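Local structure of MSM0273 (Mycobacterium smegmatis, 5L37) at residues R14-E17 and G18-A21; G75-D78 and T79-S83. The protein assembles as a pentameric shell unit of the RMM bacterial microcompartment and, like its EutN/CcmL relatives, probably closes the vertices of the polyhedral shell. All blocks are in the same frame, centred on the assembly; numbering follows the deposited sequence.

Contact 1: R14-E17 and G18-A21; sequences RRIE and GIPA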
loop_
_atom_site.group_PDB
_atom_site.type_symbol
_atom_site.label_atom_id
_atom_site.label_comp_id
_atom_site.label_asym_id
_atom_site.label_seq_id
_atom_site.Cartn_x
_atom_site.Cartn_y
_atom_site.Cartn_z
ATOM N N ARG C 14 -8.190 -20.412 -14.897
ATOM C CA ARG C 14 -9.520 -19.936 -14.524
ATOM C C ARG C 14 -9.355 -18.678 -13.692
ATOM O O ARG C 14 -8.288 -18.444 -13.139
ATOM C CB ARG C 14 -10.326 -20.976 -13.767
ATOM C CG ARG C 14 -9.866 -21.293 -12.416
ATOM C CD ARG C 14 -10.858 -22.257 -11.747
ATOM N NE ARG C 14 -10.395 -22.614 -10.412
ATOM C CZ ARG C 14 -11.096 -23.347 -9.550
ATOM N NH1 ARG C 14 -12.304 -23.794 -9.878
ATOM N NH2 ARG C 14 -10.584 -23.628 -8.364
ATOM N N ARG C 15 -10.384 -17.844 -13.682
ATOM C CA ARG C 15 -10.327 -16.547 -12.989
ATOM C C ARG C 15 -11.627 -16.301 -12.283
ATOM O O ARG C 15 -12.644 -16.813 -12.698
ATOM C CB ARG C 15 -10.111 -15.390 -13.966
ATOM C CG ARG C 15 -8.953 -15.545 -14.914
ATOM C CD ARG C 15 -9.050 -14.515 -16.014
ATOM N NE ARG C 15 -7.869 -14.526 -16.892
ATOM C CZ ARG C 15 -7.647 -13.621 -17.834
ATOM N NH1 ARG C 15 -8.529 -12.644 -18.036
ATOM N NH2 ARG C 15 -6.545 -13.694 -18.580
ATOM N N ILE C 16 -11.597 -15.480 -11.217
ATOM C CA ILE C 16 -12.851 -14.995 -10.633
ATOM C C ILE C 16 -13.453 -14.023 -11.636
ATOM O O ILE C 16 -12.796 -13.591 -12.611
ATOM C CB ILE C 16 -12.692 -14.270 -9.263
ATOM C CG1 ILE C 16 -11.757 -13.081 -9.395
ATOM C CG2 ILE C 16 -12.166 -15.275 -8.207
ATOM C CD1 ILE C 16 -11.632 -12.338 -8.011
ATOM N N GLU C 17 -14.734 -13.761 -11.451
ATOM C CA GLU C 17 -15.435 -12.840 -12.339
ATOM C C GLU C 17 -14.974 -11.409 -12.167
ATOM O O GLU C 17 -14.446 -11.011 -11.104
ATOM C CB GLU C 17 -16.951 -12.896 -12.092
ATOM C CG GLU C 17 -17.583 -14.244 -12.304
ATOM C CD GLU C 17 -17.775 -14.638 -13.724
ATOM O OE1 GLU C 17 -17.314 -13.937 -14.655
ATOM O OE2 GLU C 17 -18.532 -15.616 -13.909
ATOM N N GLY C 18 -15.119 -10.613 -13.235
ATOM C CA GLY C 18 -14.908 -9.174 -13.052
ATOM C C GLY C 18 -13.561 -8.657 -13.520
ATOM O O GLY C 18 -13.235 -7.499 -13.306
ATOM N N ILE C 19 -12.754 -9.525 -14.117
ATOM C CA ILE C 19 -11.480 -9.093 -14.719
ATOM C C ILE C 19 -11.743 -8.597 -16.136
ATOM O O ILE C 19 -12.343 -9.292 -16.934
ATOM C CB ILE C 19 -10.440 -10.223 -14.648
ATOM C CG1 ILE C 19 -10.129 -10.440 -13.152
ATOM C CG2 ILE C 19 -9.153 -9.881 -15.470
ATOM C CD1 ILE C 19 -9.413 -11.666 -12.887
ATOM N N PRO C 20 -11.299 -7.376 -16.424
ATOM C CA PRO C 20 -11.568 -6.745 -17.715
ATOM C C PRO C 20 -10.776 -7.383 -18.832
ATOM O O PRO C 20 -9.881 -8.191 -18.558
ATOM C CB PRO C 20 -11.099 -5.285 -17.493
ATOM C CG PRO C 20 -10.254 -5.285 -16.324
ATOM C CD PRO C 20 -10.421 -6.569 -15.560
ATOM N N ALA C 21 -11.077 -6.985 -20.069
ATOM C CA ALA C 21 -10.258 -7.311 -21.234
ATOM C C ALA C 21 -8.847 -6.802 -20.981
ATOM O O ALA C 21 -8.661 -5.754 -20.395
ATOM C CB ALA C 21 -10.818 -6.648 -22.503
HETATM O O HOH W 1 -8.555 -10.359 -19.753
HETATM O O HOH W 2 -11.342 -12.495 -17.397
HETATM O O HOH W 3 -12.906 -12.435 -15.124
#

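Contact 2: G75-D78 and T79-S83; sequences GSID and TRSDS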
loop_
_atom_site.group_PDB
_atom_site.type_symbol
_atom_site.label_atom_id
_atom_site.label_comp_id
_atom_site.label_asym_id
_atom_site.label_seq_id
_atom_site.Cartn_x
_atom_site.Cartn_y
_atom_site.Cartn_z
ATOM N N GLY C 75 2.072 2.964 -19.290
ATOM C CA GLY C 75 2.686 3.499 -20.515
ATOM C C GLY C 75 4.030 2.834 -20.780
ATOM O O GLY C 75 4.552 2.091 -19.926
ATOM N N SER C 76 4.580 3.065 -21.963
ATOM C CA SER C 76 5.940 2.586 -22.226
ATOM C C SER C 76 6.903 3.728 -22.038
ATOM O O SER C 76 6.504 4.898 -22.062
ATOM C CB SER C 76 6.085 1.936 -23.614
ATOM O OG SER C 76 5.828 2.879 -24.593
ATOM N N ILE C 77 8.166 3.401 -21.777
ATOM C CA ILE C 77 9.170 4.423 -21.469
ATOM C C ILE C 77 9.913 4.814 -22.746
ATOM O O ILE C 77 10.517 3.963 -23.434
ATOM C CB ILE C 77 10.149 3.897 -20.429
ATOM C CG1 ILE C 77 9.353 3.524 -19.161
ATOM C CG2 ILE C 77 11.248 4.893 -20.122
ATOM C CD1 ILE C 77 10.141 2.799 -18.175
ATOM N N ASP C 78 9.905 6.111 -23.028
ATOM C CA ASP C 78 10.546 6.616 -24.221
ATOM C C ASP C 78 12.060 6.527 -24.072
ATOM O O ASP C 78 12.598 6.659 -22.944
ATOM C CB ASP C 78 10.201 8.087 -24.523
ATOM C CG ASP C 78 8.711 8.378 -24.672
ATOM O OD1 ASP C 78 7.869 7.471 -24.666
ATOM O OD2 ASP C 78 8.452 9.559 -25.036
ATOM N N THR C 79 12.731 6.413 -25.210
ATOM C CA THR C 79 14.194 6.293 -25.150
ATOM C C THR C 79 14.921 7.534 -24.686
ATOM O O THR C 79 16.110 7.470 -24.360
ATOM C CB THR C 79 14.770 5.864 -26.508
ATOM O OG1 THR C 79 14.336 6.757 -27.556
ATOM C CG2 THR C 79 14.313 4.457 -26.794
ATOM N N ARG C 80 14.240 8.678 -24.669
ATOM C CA ARG C 80 14.921 9.889 -24.225
ATOM C C ARG C 80 14.912 10.020 -22.712
ATOM O O ARG C 80 15.587 10.900 -22.166
ATOM C CB ARG C 80 14.307 11.124 -24.882
ATOM C CG ARG C 80 12.877 11.365 -24.512
ATOM C CD ARG C 80 12.465 12.770 -24.981
ATOM N NE ARG C 80 13.426 13.768 -24.518
ATOM C CZ ARG C 80 13.223 15.083 -24.560
ATOM N NH1 ARG C 80 12.090 15.567 -25.060
ATOM N NH2 ARG C 80 14.152 15.913 -24.095
ATOM N N SER C 81 14.172 9.141 -22.045
ATOM C CA SER C 81 14.124 9.162 -20.573
ATOM C C SER C 81 15.502 9.016 -19.970
ATOM O O SER C 81 16.325 8.293 -20.487
ATOM C CB SER C 81 13.234 8.062 -20.046
ATOM O OG SER C 81 11.933 8.162 -20.594
ATOM N N ASP C 82 15.762 9.718 -18.878
ATOM C CA ASP C 82 17.110 9.657 -18.329
ATOM C C ASP C 82 17.080 9.398 -16.812
ATOM O O ASP C 82 16.026 9.469 -16.139
ATOM C CB ASP C 82 17.906 10.929 -18.647
ATOM C CG ASP C 82 17.207 12.231 -18.198
ATOM O OD1 ASP C 82 16.673 12.272 -17.090
ATOM O OD2 ASP C 82 17.246 13.226 -18.959
ATOM N N SER C 83 18.276 9.123 -16.301
ATOM C CA SER C 83 18.454 8.689 -14.906
ATOM C C SER C 83 19.841 9.075 -14.474
ATOM O O SER C 83 20.756 9.153 -15.303
ATOM C CB SER C 83 18.261 7.180 -14.787
ATOM O OG SER C 83 18.638 6.745 -13.495
#

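Contact 1: R14-E17 and G18-A21
The loop that leads from the short strand 14-15 to strand 23-29 of this EutN/CcmL-type subunit bends back on itself, bringing Ile19 against Arg15 and Ile16. Ile19 CD1 packs 3.9 Å from Arg15 CB and lies looser against Ile16, 4.4 Å from CG1. Its other branch, CG2, comes within 3.8 Å of Arg15 NH1; the two side chains cross at about a right angle. Arg15 runs extended from CG to NE (chi2 167°, chi3 174°), and its NH1 is hydrogen-bonded to two waters. One lies at the edge of the guanidinium, in its plane, and donates in turn to Pro20 O, 2.8 Å from the water oxygen; the other has only a weak onward bond to Ile19 O. NE is hydrogen-bonded to Ser12 OG. A third water bridges the bend itself, giving a hydrogen to Ile16 O at 2.8 Å and accepting one from Ile19 N. Gly18 takes a phi of 101°, where a CB would be jammed against the carbonyl oxygen of Glu17. That oxygen accepts a bond from Trp61 NE1 of a second subunit. Between the segments, the direct contacts are van der Waals ones made by the Ile19 branches, whereas the polar links run through water, consistent with a loop at the surface.

Contact 2: G75-D78 and T79-S83
Two hydrogen bonds converge on Asp78 O, both from Ser81. The backbone bond from Ser81 N is 3.1 Å long and fairly straight, 159° at the hydrogen, yet its donor sits well above the carbonyl plane. Ser81 OG donates to the same oxygen at 2.9 Å, tilted only 22° from that plane, and comes from the same face as the N-H. The hydroxyl is brought there by a chi1 of -56°, which leaves OG beside its own backbone N, and the two donors therefore grip one acceptor together. The backbone bond closes a type I beta turn from Asp78 to Ser81, with Thr79 and Arg80 at its corners, just after strand 71-76 has ended. Van der Waals contact adds to this: from just before the turn, Ile77 CG2 meets Ser81 OG at 3.4 Å and Ser81 CB at 3.7 Å. Arg80 CG passes 4.2 Å from Asp78 CB, while the rest of the arginine leads away. As for charge, Asp78 OD2 and Arg80 NE remain 6.5 Å apart, too far for an ion pair. The carboxylate turns to a third subunit, where Thr13 OG1 bonds to Asp78 OD2, and Ser81 OG is also hydrogen-bonded to Trp11 N of that subunit.

In the fold
Contact 1 and contact 2 illustrate how one small subunit in a ring presents a different local bend to each neighbour. They lie on opposite sides of the chain's centre, their own centres 31 Å apart and their nearest atoms about 14 Å apart, so neither touches the other within the chain. Residues 14-17 face the second subunit, where Arg14 and Arg15 pair in an antiparallel ladder that carries the sheet across the interface. Residues 75-83 face the third, with hydrogen bonds from Asp82 OD1 to its Asn9 and from Ser76 O to its Ser12; Ser76 even packs on its Arg14. Contact 2 lies along a subunit interface, whereas contact 1 reaches one chiefly through 14-17 and packs its 18-21 half on its own chain.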